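Local coordinates for peroxiredoxin (Akkermansia muciniphila, PDB 6KHX), which reduces peroxides as a typical 2-Cys peroxiredoxin, a thiol peroxidase that uses paired cysteines, at the interface of chains A and B. Sequence-based numbering; all coordinates share one arbitrary frame. Chains: chain A/B, Peroxiredoxin.

The interface of chains A and B. Residues chain A 184-185, 194, 201, 204-205; chain B 47-48, 50-51, 54.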
loop_
_atom_site.group_PDB
_atom_site.type_symbol
_atom_site.label_atom_id
_atom_site.label_comp_id
_atom_site.label_asym_id
_atom_site.label_seq_id
_atom_site.Cartn_x
_atom_site.Cartn_y
_atom_site.Cartn_z
ATOM N N PRO A 184 -42.171 9.012 -30.607
ATOM C CA PRO A 184 -41.209 8.772 -31.690
ATOM C C PRO A 184 -40.422 10.035 -32.038
ATOM O O PRO A 184 -40.573 11.091 -31.422
ATOM C CB PRO A 184 -42.100 8.322 -32.854
ATOM C CG PRO A 184 -43.414 8.978 -32.588
ATOM C CD PRO A 184 -43.565 9.017 -31.087
ATOM N N LEU A 185 -39.552 9.897 -33.038
ATOM C CA LEU A 185 -38.713 11.009 -33.467
ATOM C C LEU A 185 -39.555 12.198 -33.911
ATOM O O LEU A 185 -40.531 12.044 -34.650
ATOM C CB LEU A 185 -37.808 10.575 -34.614
ATOM C CG LEU A 185 -36.916 11.713 -35.116
ATOM C CD1 LEU A 185 -35.670 11.882 -34.241
ATOM C CD2 LEU A 185 -36.561 11.508 -36.573
ATOM N N MET A 194 -46.936 6.253 -30.019
ATOM C CA MET A 194 -46.734 4.860 -30.385
ATOM C C MET A 194 -46.889 3.963 -29.168
ATOM O O MET A 194 -46.412 4.288 -28.077
ATOM C CB MET A 194 -45.346 4.646 -30.994
ATOM C CG MET A 194 -45.018 3.196 -31.307
ATOM S SD MET A 194 -43.307 3.012 -31.838
ATOM C CE MET A 194 -43.136 4.498 -32.796
ATOM N N VAL A 201 -45.150 -0.723 -33.007
ATOM C CA VAL A 201 -44.168 -0.114 -33.898
ATOM C C VAL A 201 -44.492 -0.435 -35.351
ATOM O O VAL A 201 -44.373 0.432 -36.226
ATOM C CB VAL A 201 -42.732 -0.537 -33.518
ATOM C CG1 VAL A 201 -42.554 -2.049 -33.568
ATOM C CG2 VAL A 201 -41.709 0.150 -34.435
ATOM N N TYR A 204 -47.410 1.937 -36.242
ATOM C CA TYR A 204 -47.002 3.333 -36.370
ATOM C C TYR A 204 -46.231 3.564 -37.663
ATOM O O TYR A 204 -46.484 4.535 -38.387
ATOM C CB TYR A 204 -46.163 3.770 -35.169
ATOM C CG TYR A 204 -45.679 5.195 -35.315
ATOM C CD1 TYR A 204 -46.464 6.263 -34.893
ATOM C CD2 TYR A 204 -44.452 5.478 -35.906
ATOM C CE1 TYR A 204 -46.034 7.572 -35.042
ATOM C CE2 TYR A 204 -44.014 6.781 -36.060
ATOM C CZ TYR A 204 -44.808 7.823 -35.628
ATOM O OH TYR A 204 -44.372 9.119 -35.782
ATOM N N LEU A 205 -45.273 2.681 -37.967
ATOM C CA LEU A 205 -44.444 2.874 -39.154
ATOM C C LEU A 205 -45.238 2.655 -40.435
ATOM O O LEU A 205 -44.925 3.264 -41.464
ATOM C CB LEU A 205 -43.235 1.935 -39.106
ATOM C CG LEU A 205 -42.134 2.237 -38.086
ATOM C CD1 LEU A 205 -40.986 1.260 -38.231
ATOM C CD2 LEU A 205 -41.634 3.656 -38.236
ATOM N N PHE B 47 -38.908 0.167 -30.760
ATOM C CA PHE B 47 -40.058 1.020 -31.060
ATOM C C PHE B 47 -39.652 2.433 -31.464
ATOM O O PHE B 47 -39.842 2.804 -32.625
ATOM C CB PHE B 47 -40.985 1.016 -29.844
ATOM C CG PHE B 47 -41.104 -0.337 -29.188
ATOM C CD1 PHE B 47 -41.380 -1.471 -29.942
ATOM C CD2 PHE B 47 -40.903 -0.479 -27.821
ATOM C CE1 PHE B 47 -41.465 -2.716 -29.338
ATOM C CE2 PHE B 47 -40.995 -1.721 -27.211
ATOM C CZ PHE B 47 -41.276 -2.841 -27.968
ATOM N N VAL B 48 -39.118 3.245 -30.544
ATOM C CA VAL B 48 -38.706 4.605 -30.895
ATOM C C VAL B 48 -37.470 4.578 -31.784
ATOM O O VAL B 48 -37.312 5.413 -32.690
ATOM C CB VAL B 48 -38.451 5.430 -29.621
ATOM C CG1 VAL B 48 -37.998 6.845 -29.978
ATOM C CG2 VAL B 48 -39.689 5.480 -28.767
ATOM N N PRO B 50 -36.385 2.671 -34.338
ATOM C CA PRO B 50 -36.587 2.723 -35.797
ATOM C C PRO B 50 -37.141 4.052 -36.284
ATOM O O PRO B 50 -36.784 4.484 -37.384
ATOM C CB PRO B 50 -37.559 1.563 -36.066
ATOM C CG PRO B 50 -38.205 1.289 -34.767
ATOM C CD PRO B 50 -37.156 1.566 -33.736
ATOM N N THR B 51 -38.012 4.713 -35.517
ATOM C CA THR B 51 -38.516 6.005 -35.974
ATOM C C THR B 51 -37.401 7.038 -36.035
ATOM O O THR B 51 -37.326 7.822 -36.988
ATOM C CB THR B 51 -39.662 6.484 -35.085
ATOM O OG1 THR B 51 -39.150 7.062 -33.878
ATOM C CG2 THR B 51 -40.542 5.318 -34.751
ATOM N N ILE B 54 -35.154 6.047 -39.149
ATOM C CA ILE B 54 -35.817 6.362 -40.409
ATOM C C ILE B 54 -35.910 7.870 -40.609
ATOM O O ILE B 54 -35.677 8.374 -41.714
ATOM C CB ILE B 54 -37.198 5.689 -40.471
ATOM C CG1 ILE B 54 -37.029 4.175 -40.580
ATOM C CG2 ILE B 54 -37.983 6.207 -41.663
ATOM C CD1 ILE B 54 -38.291 3.401 -40.292
#
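The ring of B:Phe47 turns its edge to A:Val201, whose CG1 methyl lies in the ring plane 3.9 Å from CD1, while the methyl CG2 of B:Thr51 sits above the ring plane of A:Tyr204, off its CD2/CE2 side, the two side chains crossing at about a right angle. Both contacts illustrate how a C-terminal arm closes over the partner subunit in a peroxiredoxin dimer: helix 198-207 and the preceding loop of chain A meet the first turn of helix 48-58 of chain B, which carries the family's peroxidatic cysteine between B:Val48 and B:Pro50. B:Thr51 faces chain A with two unlike branches. Its hydroxyl OG1 takes the position between backbone N and carbonyl carbon (chi1 80°), from which it accepts a nearly straight hydrogen bond, 162° at the hydrogen, from the amide N of A:Leu185 at 3.0 Å. The same oxygen donates to the carbonyl O of B:Val48, one turn back, meeting a lone pair in the carbonyl plane. This double grip on OG1 probably fixes the chi1 rotation and so aims CG2 at A:Met194, tip to tip, where a bend at chi3 (-38°) swings CE to 3.4 Å from CG2. An alanine here would probably leave the A:Leu185 amide without its acceptor and open a gap beside the A:Met194 methyl. The SD of A:Met194 packs against CB of B:Phe47, the side chains crossing at about a right angle. Along the helix, A:Val201 places CG2 3.7 Å from CG of B:Pro50. Farther on, the forked end of A:Leu205 straddles the tip of B:Ile54, CD2 lying 3.9 Å and CD1 4.0 Å from the terminal methyl CD1 of B:Ile54.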